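PDB 6A2F: alanine racemase, biosynthetic, which belongs to the pyridoxal-phosphate-dependent alanine racemase family, joining an N-terminal TIM-barrel domain to a C-terminal domain rich in beta strands. Local coordinates for residues A89-Q93 against L94-L98; I76-L79 against E80-E84; S190-N193 against S194-L198. All blocks are in the same frame, centred on the assembly; numbering follows the deposited sequence.

Contact 1 (A89-Q93 against L94-L98); sequences ALAGQ and LRLDL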
ATOM      1  N   ALA A  89      12.250 -28.533  -5.068  1.00  8.70           N
ATOM      2  CA  ALA A  89      13.712 -28.669  -5.167  1.00  8.62           C
ATOM      3  C   ALA A  89      14.437 -27.506  -4.474  1.00  8.59           C
ATOM      4  O   ALA A  89      15.429 -27.719  -3.775  1.00  8.55           O
ATOM      5  CB  ALA A  89      14.154 -28.804  -6.618  1.00  8.50           C
ATOM      6  N   LEU A  90      13.927 -26.287  -4.655  1.00  8.62           N
ATOM      7  CA  LEU A  90      14.499 -25.119  -3.989  1.00  8.75           C
ATOM      8  C   LEU A  90      14.229 -25.114  -2.478  1.00  8.77           C
ATOM      9  O   LEU A  90      15.116 -24.778  -1.694  1.00  8.77           O
ATOM     10  CB  LEU A  90      14.033 -23.813  -4.642  1.00  8.76           C
ATOM     11  CG  LEU A  90      14.671 -22.509  -4.138  1.00  8.87           C
ATOM     12  CD1 LEU A  90      16.193 -22.583  -3.997  1.00  8.82           C
ATOM     13  CD2 LEU A  90      14.282 -21.355  -5.050  1.00  8.93           C
ATOM     14  N   ALA A  91      13.017 -25.499  -2.081  1.00  8.82           N
ATOM     15  CA  ALA A  91      12.662 -25.635  -0.664  1.00  8.91           C
ATOM     16  C   ALA A  91      13.575 -26.632   0.039  1.00  9.01           C
ATOM     17  O   ALA A  91      13.918 -26.444   1.212  1.00  9.00           O
ATOM     18  CB  ALA A  91      11.205 -26.049  -0.509  1.00  8.86           C
ATOM     19  N   GLY A  92      13.961 -27.683  -0.687  1.00  9.08           N
ATOM     20  CA  GLY A  92      14.899 -28.687  -0.194  1.00  9.24           C
ATOM     21  C   GLY A  92      16.299 -28.135  -0.003  1.00  9.37           C
ATOM     22  O   GLY A  92      16.936 -28.393   1.019  1.00  9.33           O
ATOM     23  N   GLN A  93      16.772 -27.373  -0.990  1.00  9.60           N
ATOM     24  CA  GLN A  93      18.076 -26.707  -0.923  1.00  9.92           C
ATOM     25  C   GLN A  93      18.155 -25.771   0.290  1.00 10.34           C
ATOM     26  O   GLN A  93      19.176 -25.727   0.974  1.00 10.32           O
ATOM     27  CB  GLN A  93      18.355 -25.934  -2.224  1.00  9.78           C
ATOM     28  CG  GLN A  93      19.688 -25.182  -2.280  1.00  9.63           C
ATOM     29  CD  GLN A  93      19.844 -24.308  -3.525  1.00  9.55           C
ATOM     30  OE1 GLN A  93      19.979 -23.079  -3.432  1.00  9.48           O
ATOM     31  NE2 GLN A  93      19.836 -24.935  -4.694  1.00  9.45           N
ATOM     32  N   LEU A  94      17.068 -25.046   0.557  1.00 10.82           N
ATOM     33  CA  LEU A  94      17.031 -24.060   1.637  1.00 11.43           C
ATOM     34  C   LEU A  94      16.646 -24.667   2.989  1.00 12.06           C
ATOM     35  O   LEU A  94      16.549 -23.952   3.993  1.00 12.02           O
ATOM     36  CB  LEU A  94      16.089 -22.905   1.281  1.00 11.28           C
ATOM     37  CG  LEU A  94      16.317 -22.167  -0.046  1.00 11.24           C
ATOM     38  CD1 LEU A  94      15.140 -21.249  -0.371  1.00 11.12           C
ATOM     39  CD2 LEU A  94      17.635 -21.406  -0.052  1.00 11.10           C
ATOM     40  N   ARG A  95      16.437 -25.984   3.007  1.00 12.93           N
ATOM     41  CA  ARG A  95      16.076 -26.727   4.223  1.00 13.67           C
ATOM     42  C   ARG A  95      14.890 -26.099   4.976  1.00 12.93           C
ATOM     43  O   ARG A  95      15.005 -25.687   6.137  1.00 12.56           O
ATOM     44  CB  ARG A  95      17.296 -26.901   5.134  1.00 15.25           C
ATOM     45  CG  ARG A  95      18.331 -27.886   4.612  1.00 17.23           C
ATOM     46  CD  ARG A  95      19.342 -28.201   5.707  1.00 19.63           C
ATOM     47  NE  ARG A  95      20.008 -29.497   5.521  1.00 21.61           N
ATOM     48  CZ  ARG A  95      20.317 -30.338   6.512  1.00 22.31           C
ATOM     49  NH1 ARG A  95      20.927 -31.488   6.241  1.00 23.11           N
ATOM     50  NH2 ARG A  95      20.010 -30.039   7.771  1.00 22.51           N
ATOM     51  N   LEU A  96      13.750 -26.041   4.292  1.00 12.21           N
ATOM     52  CA  LEU A  96      12.560 -25.375   4.808  1.00 11.75           C
ATOM     53  C   LEU A  96      11.537 -26.355   5.359  1.00 11.56           C
ATOM     54  O   LEU A  96      11.478 -27.514   4.933  1.00 11.38           O
ATOM     55  CB  LEU A  96      11.909 -24.523   3.716  1.00 11.59           C
ATOM     56  CG  LEU A  96      12.762 -23.461   3.015  1.00 11.55           C
ATOM     57  CD1 LEU A  96      11.934 -22.764   1.953  1.00 11.47           C
ATOM     58  CD2 LEU A  96      13.328 -22.452   4.001  1.00 11.46           C
ATOM     59  N   ASP A  97      10.747 -25.878   6.318  1.00 11.34           N
ATOM     60  CA  ASP A  97       9.592 -26.615   6.806  1.00 11.34           C
ATOM     61  C   ASP A  97       8.444 -26.412   5.837  1.00 11.37           C
ATOM     62  O   ASP A  97       8.084 -25.274   5.519  1.00 11.50           O
ATOM     63  CB  ASP A  97       9.176 -26.136   8.194  1.00 11.27           C
ATOM     64  CG  ASP A  97      10.049 -26.690   9.295  1.00 11.34           C
ATOM     65  OD1 ASP A  97      11.210 -27.079   9.029  1.00 11.33           O
ATOM     66  OD2 ASP A  97       9.564 -26.734  10.443  1.00 11.46           O
ATOM     67  N   LEU A  98       7.869 -27.513   5.374  1.00 11.33           N
ATOM     68  CA  LEU A  98       6.780 -27.448   4.418  1.00 11.36           C
ATOM     69  C   LEU A  98       5.425 -27.529   5.104  1.00 11.51           C
ATOM     70  O   LEU A  98       5.293 -28.116   6.183  1.00 11.52           O
ATOM     71  CB  LEU A  98       6.910 -28.555   3.371  1.00 11.29           C
ATOM     72  CG  LEU A  98       8.217 -28.629   2.573  1.00 11.31           C
ATOM     73  CD1 LEU A  98       8.156 -29.795   1.601  1.00 11.23           C
ATOM     74  CD2 LEU A  98       8.515 -27.323   1.845  1.00 11.22           C
TER
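Leu94 N donates to Leu90 O at 3.0 Å, closing the last ordinary turn of helix 87-93. The same carbonyl oxygen carries a side-chain neighbour: CG of Leu94 lies 3.3 Å from Leu90 O, because a first torsion of -54° folds the branch point back beside the very N-H that makes the bond. From there the Leu94 side chain slants across that of Leu90, with Leu94 CG and Leu90 CD1 4.0 Å apart. The face they share turns to helix 61-70, where Leu90 lies on Leu61 and Leu94 on Ala65.

Beyond Leu94 the chain leaves the helix by a Schellman motif. Arg95 takes a positive phi of 51°, a left-handed backbone conformation, which swings the following N-H back over the final turn. Leu96 N then reaches Ala91 O at 3.1 Å, five residues earlier, and the inner bond runs from Arg95 N to Gly92 O. That inner bond is the less well directed of the two: its donor stands above the Gly92 carbonyl plane, 73° out of it, whereas Leu96 N approaches Ala91 O almost end-on.

Reversal of the backbone brings two leucines to the single methyl of Ala91. CD2 of Leu98 meets Ala91 CB at 3.8 Å, and CD1 of Leu96 comes to 4.2 Å from that same CB. Cys82 also touches both Ala91 and Leu98. Arg68 donates from NE to Leu94 O and from NH2 to Arg95 O, just past the helix end.

Contact 2 (I76-L79 against E80-E84); sequences ILLL and EGCFE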
ATOM      1  N   ILE A  76      12.870 -22.453   9.221  1.00  9.15           N
ATOM      2  CA  ILE A  76      12.032 -21.546   8.432  1.00  8.95           C
ATOM      3  C   ILE A  76      10.786 -22.285   7.933  1.00  8.80           C
ATOM      4  O   ILE A  76      10.879 -23.254   7.181  1.00  8.83           O
ATOM      5  CB  ILE A  76      12.790 -20.911   7.235  1.00  8.90           C
ATOM      6  CG1 ILE A  76      14.110 -20.265   7.683  1.00  8.82           C
ATOM      7  CG2 ILE A  76      11.908 -19.882   6.536  1.00  8.85           C
ATOM      8  CD1 ILE A  76      15.059 -19.933   6.550  1.00  8.70           C
ATOM      9  N   LEU A  77       9.623 -21.816   8.366  1.00  8.70           N
ATOM     10  CA  LEU A  77       8.346 -22.410   7.995  1.00  8.57           C
ATOM     11  C   LEU A  77       7.676 -21.642   6.859  1.00  8.47           C
ATOM     12  O   LEU A  77       7.494 -20.435   6.948  1.00  8.37           O
ATOM     13  CB  LEU A  77       7.421 -22.436   9.212  1.00  8.56           C
ATOM     14  CG  LEU A  77       5.956 -22.818   8.998  1.00  8.57           C
ATOM     15  CD1 LEU A  77       5.843 -24.260   8.535  1.00  8.48           C
ATOM     16  CD2 LEU A  77       5.168 -22.595  10.280  1.00  8.55           C
ATOM     17  N   LEU A  78       7.331 -22.352   5.788  1.00  8.52           N
ATOM     18  CA  LEU A  78       6.464 -21.808   4.747  1.00  8.53           C
ATOM     19  C   LEU A  78       5.018 -22.011   5.193  1.00  8.59           C
ATOM     20  O   LEU A  78       4.520 -23.137   5.201  1.00  8.57           O
ATOM     21  CB  LEU A  78       6.690 -22.522   3.413  1.00  8.51           C
ATOM     22  CG  LEU A  78       8.036 -22.458   2.685  1.00  8.57           C
ATOM     23  CD1 LEU A  78       8.058 -23.496   1.567  1.00  8.53           C
ATOM     24  CD2 LEU A  78       8.313 -21.069   2.132  1.00  8.48           C
ATOM     25  N   LEU A  79       4.355 -20.921   5.574  1.00  8.64           N
ATOM     26  CA  LEU A  79       2.999 -20.983   6.128  1.00  8.80           C
ATOM     27  C   LEU A  79       1.963 -21.546   5.152  1.00  8.97           C
ATOM     28  O   LEU A  79       1.045 -22.249   5.562  1.00  8.86           O
ATOM     29  CB  LEU A  79       2.556 -19.608   6.639  1.00  8.66           C
ATOM     30  CG  LEU A  79       3.288 -19.069   7.873  1.00  8.65           C
ATOM     31  CD1 LEU A  79       3.058 -17.575   8.036  1.00  8.65           C
ATOM     32  CD2 LEU A  79       2.892 -19.821   9.135  1.00  8.60           C
ATOM     33  N   GLU A  80       2.121 -21.232   3.869  1.00  9.26           N
ATOM     34  CA  GLU A  80       1.191 -21.691   2.839  1.00  9.50           C
ATOM     35  C   GLU A  80       1.757 -22.865   2.042  1.00  9.51           C
ATOM     36  O   GLU A  80       1.129 -23.332   1.091  1.00  9.59           O
ATOM     37  CB  GLU A  80       0.827 -20.546   1.888  1.00  9.74           C
ATOM     38  CG  GLU A  80       0.116 -19.376   2.555  1.00 10.11           C
ATOM     39  CD  GLU A  80       0.015 -18.162   1.645  1.00 10.38           C
ATOM     40  OE1 GLU A  80      -0.217 -18.342   0.424  1.00 10.48           O
ATOM     41  OE2 GLU A  80       0.166 -17.025   2.154  1.00 10.48           O
ATOM     42  N   GLY A  81       2.940 -23.336   2.438  1.00  9.47           N
ATOM     43  CA  GLY A  81       3.652 -24.376   1.704  1.00  9.49           C
ATOM     44  C   GLY A  81       4.133 -23.902   0.343  1.00  9.56           C
ATOM     45  O   GLY A  81       4.223 -22.695   0.086  1.00  9.59           O
ATOM     46  N   CYS A  82       4.439 -24.860  -0.530  1.00  9.57           N
ATOM     47  CA  CYS A  82       4.871 -24.572  -1.893  1.00  9.58           C
ATOM     48  C   CYS A  82       3.678 -24.393  -2.830  1.00  9.43           C
ATOM     49  O   CYS A  82       2.702 -25.148  -2.755  1.00  9.51           O
ATOM     50  CB  CYS A  82       5.783 -25.689  -2.413  1.00  9.76           C
ATOM     51  SG  CYS A  82       7.362 -25.820  -1.543  1.00 10.21           S
ATOM     52  N   PHE A  83       3.780 -23.407  -3.720  1.00  9.21           N
ATOM     53  CA  PHE A  83       2.706 -23.051  -4.650  1.00  9.10           C
ATOM     54  C   PHE A  83       2.706 -23.879  -5.932  1.00  9.10           C
ATOM     55  O   PHE A  83       1.655 -24.072  -6.541  1.00  9.04           O
ATOM     56  CB  PHE A  83       2.784 -21.566  -5.014  1.00  9.06           C
ATOM     57  CG  PHE A  83       2.513 -20.646  -3.861  1.00  9.03           C
ATOM     58  CD1 PHE A  83       1.207 -20.358  -3.478  1.00  8.98           C
ATOM     59  CD2 PHE A  83       3.565 -20.066  -3.155  1.00  8.98           C
ATOM     60  CE1 PHE A  83       0.957 -19.509  -2.410  1.00  8.98           C
ATOM     61  CE2 PHE A  83       3.318 -19.219  -2.089  1.00  8.95           C
ATOM     62  CZ  PHE A  83       2.014 -18.939  -1.716  1.00  8.93           C
ATOM     63  N   GLU A  84       3.882 -24.346  -6.347  1.00  9.15           N
ATOM     64  CA  GLU A  84       4.009 -25.165  -7.561  1.00  9.22           C
ATOM     65  C   GLU A  84       5.085 -26.243  -7.438  1.00  9.16           C
ATOM     66  O   GLU A  84       6.001 -26.135  -6.618  1.00  9.13           O
ATOM     67  CB  GLU A  84       4.238 -24.297  -8.814  1.00  9.28           C
ATOM     68  CG  GLU A  84       5.452 -23.372  -8.772  1.00  9.46           C
ATOM     69  CD  GLU A  84       5.614 -22.541 -10.041  1.00  9.62           C
ATOM     70  OE1 GLU A  84       5.280 -23.034 -11.145  1.00  9.75           O
ATOM     71  OE2 GLU A  84       6.081 -21.387  -9.939  1.00  9.60           O
TER
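Leu78 and Gly81 are joined by the hydrogen bond that spans the segments, from Gly81 N to Leu78 O at 3.2 Å with an N-H...O angle of 153°. The donor stands above the Leu78 carbonyl plane, so no lone pair is met directly. The intervening Leu79 and Glu80 have the backbone angles of a type I beta turn, and Gly81 follows with a positive phi of 67°, a value glycine readily accepts.

Apolar contact comes from Leu78. Its CB lies 3.9 Å from Gly81 CA, against the backbone of the turn. Farther out, CD1 meets Cys82 SG at 3.9 Å; the thiol, lying beside its own backbone N (chi1 -66°), also packs on Glu87 and Tyr88 of helix 87-93.

Polar partners from elsewhere hold the carbonyls: Lys123 NZ binds Leu79 O, and Gln105 NE2 binds both Glu80 O and Cys82 O. The extended side chain of Glu80 packs on Asp303 of the second subunit and comes about 4 Å from a bound D-lysine. A turn of this kind, at the C-terminal end of parallel strand 75-78 and leading on to helix 87-93, belongs to the beta-alpha loops that rim the ligand-bearing mouth of a TIM barrel.

Contact 3 (S190-N193 against S194-L198); sequences SLAN and SAAVL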
ATOM      1  N   SER A 190       1.026 -26.582  16.405  1.00 16.78           N
ATOM      2  CA  SER A 190       1.010 -25.123  16.398  1.00 16.13           C
ATOM      3  C   SER A 190      -0.379 -24.607  16.067  1.00 15.76           C
ATOM      4  O   SER A 190      -0.971 -25.008  15.060  1.00 15.75           O
ATOM      5  CB  SER A 190       2.034 -24.576  15.406  1.00 15.95           C
ATOM      6  OG  SER A 190       2.089 -23.167  15.468  1.00 15.92           O
ATOM      7  N   LEU A 191      -0.888 -23.715  16.917  1.00 15.37           N
ATOM      8  CA  LEU A 191      -2.251 -23.191  16.785  1.00 14.88           C
ATOM      9  C   LEU A 191      -2.360 -21.681  17.054  1.00 14.57           C
ATOM     10  O   LEU A 191      -3.232 -21.011  16.498  1.00 14.52           O
ATOM     11  CB  LEU A 191      -3.195 -23.973  17.708  1.00 14.81           C
ATOM     12  CG  LEU A 191      -4.683 -23.616  17.851  1.00 14.88           C
ATOM     13  CD1 LEU A 191      -5.417 -23.613  16.518  1.00 14.69           C
ATOM     14  CD2 LEU A 191      -5.336 -24.585  18.823  1.00 14.83           C
ATOM     15  N   ALA A 192      -1.461 -21.153  17.884  1.00 14.26           N
ATOM     16  CA  ALA A 192      -1.595 -19.795  18.422  1.00 13.92           C
ATOM     17  C   ALA A 192      -0.963 -18.681  17.581  1.00 13.71           C
ATOM     18  O   ALA A 192       0.263 -18.640  17.406  1.00 13.59           O
ATOM     19  CB  ALA A 192      -1.045 -19.746  19.844  1.00 13.92           C
ATOM     20  N   ASN A 193      -1.808 -17.775  17.080  1.00 13.45           N
ATOM     21  CA  ASN A 193      -1.351 -16.470  16.567  1.00 13.20           C
ATOM     22  C   ASN A 193      -1.134 -15.495  17.743  1.00 13.15           C
ATOM     23  O   ASN A 193      -1.247 -15.896  18.904  1.00 13.04           O
ATOM     24  CB  ASN A 193      -2.326 -15.900  15.520  1.00 13.02           C
ATOM     25  CG  ASN A 193      -3.769 -15.815  16.018  1.00 12.98           C
ATOM     26  OD1 ASN A 193      -4.049 -15.959  17.213  1.00 13.06           O
ATOM     27  ND2 ASN A 193      -4.691 -15.571  15.095  1.00 12.67           N
ATOM     28  N   SER A 194      -0.831 -14.229  17.450  1.00 13.18           N
ATOM     29  CA  SER A 194      -0.569 -13.231  18.499  1.00 13.19           C
ATOM     30  C   SER A 194      -1.726 -13.154  19.487  1.00 13.35           C
ATOM     31  O   SER A 194      -1.524 -13.225  20.705  1.00 13.16           O
ATOM     32  CB  SER A 194      -0.313 -11.849  17.897  1.00 13.13           C
ATOM     33  OG  SER A 194       0.865 -11.828  17.110  1.00 12.97           O
ATOM     34  N   ALA A 195      -2.935 -13.027  18.946  1.00 13.57           N
ATOM     35  CA  ALA A 195      -4.157 -12.999  19.737  1.00 13.83           C
ATOM     36  C   ALA A 195      -4.193 -14.149  20.741  1.00 14.15           C
ATOM     37  O   ALA A 195      -4.374 -13.927  21.942  1.00 14.39           O
ATOM     38  CB  ALA A 195      -5.377 -13.034  18.826  1.00 13.68           C
ATOM     39  N   ALA A 196      -3.989 -15.368  20.244  1.00 14.29           N
ATOM     40  CA  ALA A 196      -4.046 -16.560  21.077  1.00 14.46           C
ATOM     41  C   ALA A 196      -2.855 -16.675  22.024  1.00 14.65           C
ATOM     42  O   ALA A 196      -2.996 -17.205  23.127  1.00 14.64           O
ATOM     43  CB  ALA A 196      -4.172 -17.810  20.213  1.00 14.50           C
ATOM     44  N   VAL A 197      -1.690 -16.180  21.599  1.00 14.94           N
ATOM     45  CA  VAL A 197      -0.484 -16.201  22.439  1.00 15.27           C
ATOM     46  C   VAL A 197      -0.742 -15.445  23.740  1.00 15.67           C
ATOM     47  O   VAL A 197      -0.236 -15.820  24.804  1.00 15.79           O
ATOM     48  CB  VAL A 197       0.749 -15.602  21.717  1.00 15.12           C
ATOM     49  CG1 VAL A 197       1.872 -15.282  22.700  1.00 14.90           C
ATOM     50  CG2 VAL A 197       1.252 -16.552  20.641  1.00 14.97           C
ATOM     51  N   LEU A 198      -1.550 -14.394  23.647  1.00 15.94           N
ATOM     52  CA  LEU A 198      -1.831 -13.544  24.793  1.00 16.56           C
ATOM     53  C   LEU A 198      -3.060 -13.969  25.594  1.00 17.13           C
ATOM     54  O   LEU A 198      -3.154 -13.665  26.778  1.00 17.13           O
ATOM     55  CB  LEU A 198      -1.956 -12.078  24.360  1.00 16.23           C
ATOM     56  CG  LEU A 198      -0.664 -11.350  23.977  1.00 16.15           C
ATOM     57  CD1 LEU A 198      -0.963 -10.206  23.015  1.00 16.10           C
ATOM     58  CD2 LEU A 198       0.091 -10.856  25.207  1.00 15.96           C
TER
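Asn193 N-caps helix 194-199, and its own carbonyl starts the helical bonding: Val197 N donates to Asn193 O at 2.7 Å, the nitrogen lying nearly in line with the C=O. The side chain supplies the capping bond. A chi1 of 54° sets CG between the backbone N and the carbonyl carbon, which turns the amide forward over the first turn, and OD1 accepts from Ala196 N at 3.1 Å. This bond is fairly straight, with an N-H...O angle of 160°, and the donor is tilted 19° from the carbonyl plane of the amide.

Around this oxygen sit two methyl groups, Ala196 CB at 3.5 Å from Asn193 OD1 and Ala195 CB slightly farther off. Val197 presses on the backbone oxygen instead: its CG2, beside its own N-H, is 3.1 Å from Asn193 O, a tight approach. The residue before the cap adds an apolar contact, since Ala192 CB points toward the helix and meets Ala196 CB at 3.7 Å. The same methyl also comes to 4.0 Å from Val197 CG2, roughly at right angles to the first contact.

Ser194, the first residue of the helix, has its polar end held from outside: OG is hydrogen-bonded to Gly211 N and Met213 N, and also to phosphate oxygen OP3 of the modified Lys34, which carries the pyridoxal phosphate. With Asn193 satisfying an N-H of the first turn, the helix begins beside the cofactor phosphate, and the positive end of its dipole probably helps to stabilise the negative charge there.

Contacts 2 and 1 follow each other in one beta-alpha-beta unit, at the ends of strand 75-78 and of helix 87-93, their centres 9 Å apart. They touch: Asp97 N lies 2.8 Å from Ile76 O and Asp97 O 3.0 Å from Leu78 N, probable hydrogen bonds between strand 75-78 and the chain just before strand 98-100. Contact 3 touches neither; its nearest atoms are about 6 Å from contact 2 and about 9 Å from contact 1. The side chains of Glu80 (about 4 Å) and Asn193 (about 7 Å) each lie near a bound D-lysine; contact 3 reaches the cofactor phosphate through Ser194 OG. The centre of contact 1 is farthest from the chain centre, about 24 Å.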